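Local coordinates for protein putative oxidoreductase FAD-binding subunit (PDB 4ZOH) that binds FAD and is probably the flavoprotein subunit of a molybdopterin-dependent oxidoreductase, in which the flavin would exchange electrons with the other redox centres, at residues G171-Y176 with L193-S198. Sequence-based numbering, arbitrary orientation.
Sequences GYKFSY and LLLKLS
The ring of Y172 lies across the neighbouring strand with K196 over one face: K196 CB stands 3.6 Å from the ring centroid, only 1° off the normal, a well-centred CH-pi contact. K196 follows the ring because its CG is swung away from the backbone N (chi1 -175°); the chain, extended as far as CE, crosses the tyrosine at about a right angle, bringing CD to 3.6 Å from Y172 CE1. L194 CD2 approaches the ring obliquely and meets Y172 CB at 3.7 Å, while F169 packs against the tyrosine edge-to-face. Tyrosine suits this border position because its flat carbon surface receives methylenes while its hydroxyl hydrogen-bonds D204 on strand 201-210. Replaced by alanine, Y172 would probably leave K196 CB without its aromatic cover and D204 without this hydroxyl partner.

Beneath these side chains, the strands pair antiparallel, the axes of these short segments approaching to 4.8 Å. K173 and L195 exchange two backbone bonds, K173 N to L195 O at 2.6 Å and L195 N to K173 O at 3.0 Å; S175 and L193 repeat the pattern. F174 and L194 form the intervening non-hydrogen-bonded pair, touching through F174 CB and L194 CD2. On the opposite face, L193 packs on helix 257-276, and K173 bends away to give its ammonium to A275 O. Past the paired residues, a water bridges G171 O and L197 N. Backbone bonds thus set this hairpin's register, leucine suits buried positions 193 to 195, and lysine suits the margin, its methylenes covering the ring while NZ bonds weakly to E170 O.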
loop_
_atom_site.group_PDB
_atom_site.type_symbol
_atom_site.label_atom_id
_atom_site.label_comp_id
_atom_site.label_asym_id
_atom_site.label_seq_id
_atom_site.Cartn_x
_atom_site.Cartn_y
_atom_site.Cartn_z
ATOM N N GLY B 171 30.208 34.072 -44.748
ATOM C CA GLY B 171 30.240 33.554 -46.122
ATOM C C GLY B 171 30.783 32.113 -46.337
ATOM O O GLY B 171 30.842 31.636 -47.503
ATOM N N TYR B 172 31.180 31.417 -45.251
ATOM C CA TYR B 172 31.644 30.050 -45.394
ATOM C C TYR B 172 30.492 29.108 -45.606
ATOM O O TYR B 172 29.396 29.402 -45.167
ATOM C CB TYR B 172 32.430 29.570 -44.202
ATOM C CG TYR B 172 33.861 29.929 -44.214
ATOM C CD1 TYR B 172 34.265 31.269 -44.138
ATOM C CD2 TYR B 172 34.826 28.931 -44.233
ATOM C CE1 TYR B 172 35.620 31.598 -44.105
ATOM C CE2 TYR B 172 36.161 29.230 -44.160
ATOM C CZ TYR B 172 36.555 30.570 -44.118
ATOM O OH TYR B 172 37.909 30.871 -44.094
ATOM N N LYS B 173 30.753 27.991 -46.293
ATOM C CA LYS B 173 29.777 26.909 -46.433
ATOM C C LYS B 173 30.216 25.816 -45.451
ATOM O O LYS B 173 31.358 25.799 -45.066
ATOM C CB LYS B 173 29.727 26.386 -47.879
ATOM C CG LYS B 173 29.578 27.469 -48.981
ATOM C CD LYS B 173 28.154 27.922 -49.231
ATOM C CE LYS B 173 27.643 27.354 -50.555
ATOM N NZ LYS B 173 26.294 26.695 -50.459
ATOM N N PHE B 174 29.322 24.916 -45.032
ATOM C CA PHE B 174 29.658 23.969 -43.925
ATOM C C PHE B 174 28.712 22.785 -43.955
ATOM O O PHE B 174 27.623 22.836 -44.578
ATOM C CB PHE B 174 29.681 24.639 -42.516
ATOM C CG PHE B 174 28.409 25.379 -42.174
ATOM C CD1 PHE B 174 27.317 24.714 -41.574
ATOM C CD2 PHE B 174 28.289 26.736 -42.460
ATOM C CE1 PHE B 174 26.129 25.398 -41.307
ATOM C CE2 PHE B 174 27.094 27.426 -42.196
ATOM C CZ PHE B 174 26.010 26.756 -41.628
ATOM N N SER B 175 29.155 21.713 -43.323
ATOM C CA SER B 175 28.350 20.499 -43.141
ATOM C C SER B 175 28.945 19.686 -41.985
ATOM O O SER B 175 30.164 19.584 -41.870
ATOM C CB SER B 175 28.338 19.642 -44.410
ATOM O OG SER B 175 27.415 18.571 -44.263
ATOM N N TYR B 176 28.088 19.158 -41.087
ATOM C CA TYR B 176 28.551 18.134 -40.128
ATOM C C TYR B 176 27.876 16.873 -40.557
ATOM O O TYR B 176 26.658 16.871 -40.729
ATOM C CB TYR B 176 28.215 18.493 -38.669
ATOM C CG TYR B 176 28.770 17.459 -37.711
ATOM C CD1 TYR B 176 30.130 17.183 -37.688
ATOM C CD2 TYR B 176 27.926 16.749 -36.825
ATOM C CE1 TYR B 176 30.649 16.212 -36.868
ATOM C CE2 TYR B 176 28.459 15.783 -35.959
ATOM C CZ TYR B 176 29.826 15.535 -35.994
ATOM O OH TYR B 176 30.404 14.576 -35.190
ATOM N N LEU B 193 32.943 19.895 -41.836
ATOM C CA LEU B 193 33.574 20.622 -42.928
ATOM C C LEU B 193 33.230 22.120 -42.876
ATOM O O LEU B 193 32.063 22.493 -42.660
ATOM C CB LEU B 193 33.124 20.045 -44.283
ATOM C CG LEU B 193 33.948 20.527 -45.521
ATOM C CD1 LEU B 193 34.172 19.386 -46.500
ATOM C CD2 LEU B 193 33.181 21.645 -46.217
ATOM N N LEU B 194 34.262 22.932 -43.095
ATOM C CA LEU B 194 34.106 24.352 -43.449
ATOM C C LEU B 194 34.914 24.689 -44.712
ATOM O O LEU B 194 36.085 24.306 -44.853
ATOM C CB LEU B 194 34.616 25.232 -42.345
ATOM C CG LEU B 194 33.628 25.646 -41.262
ATOM C CD1 LEU B 194 34.453 26.024 -40.063
ATOM C CD2 LEU B 194 32.783 26.819 -41.743
ATOM N N LEU B 195 34.284 25.427 -45.617
ATOM C CA LEU B 195 35.003 25.940 -46.788
ATOM C C LEU B 195 34.376 27.233 -47.241
ATOM O O LEU B 195 33.152 27.494 -47.010
ATOM C CB LEU B 195 34.997 24.908 -47.938
ATOM C CG LEU B 195 33.672 24.650 -48.683
ATOM C CD1 LEU B 195 33.398 25.761 -49.684
ATOM C CD2 LEU B 195 33.664 23.328 -49.447
ATOM N N LYS B 196 35.207 28.002 -47.951
ATOM C CA LYS B 196 34.775 29.258 -48.574
ATOM C C LYS B 196 35.297 29.340 -50.006
ATOM O O LYS B 196 36.476 29.024 -50.309
ATOM C CB LYS B 196 35.245 30.447 -47.746
ATOM C CG LYS B 196 34.769 31.835 -48.207
ATOM C CD LYS B 196 35.677 32.850 -47.502
ATOM C CE LYS B 196 35.281 34.300 -47.729
ATOM N NZ LYS B 196 33.831 34.483 -47.488
ATOM N N LEU B 197 34.389 29.775 -50.847
ATOM C CA LEU B 197 34.569 29.878 -52.289
ATOM C C LEU B 197 34.996 31.314 -52.651
ATOM O O LEU B 197 34.416 32.302 -52.129
ATOM C CB LEU B 197 33.245 29.519 -52.999
ATOM C CG LEU B 197 32.878 28.000 -52.959
ATOM C CD1 LEU B 197 31.748 27.736 -53.887
ATOM C CD2 LEU B 197 34.019 27.095 -53.371
ATOM N N SER B 198 36.015 31.427 -53.507
ATOM C CA SER B 198 36.259 32.700 -54.220
ATOM C C SER B 198 36.076 32.329 -55.680
ATOM O O SER B 198 36.901 31.646 -56.250
ATOM C CB SER B 198 37.623 33.299 -53.821
ATOM O OG SER B 198 38.661 32.386 -54.145
HETATM O O HOH W 1 31.627 30.150 -50.049
#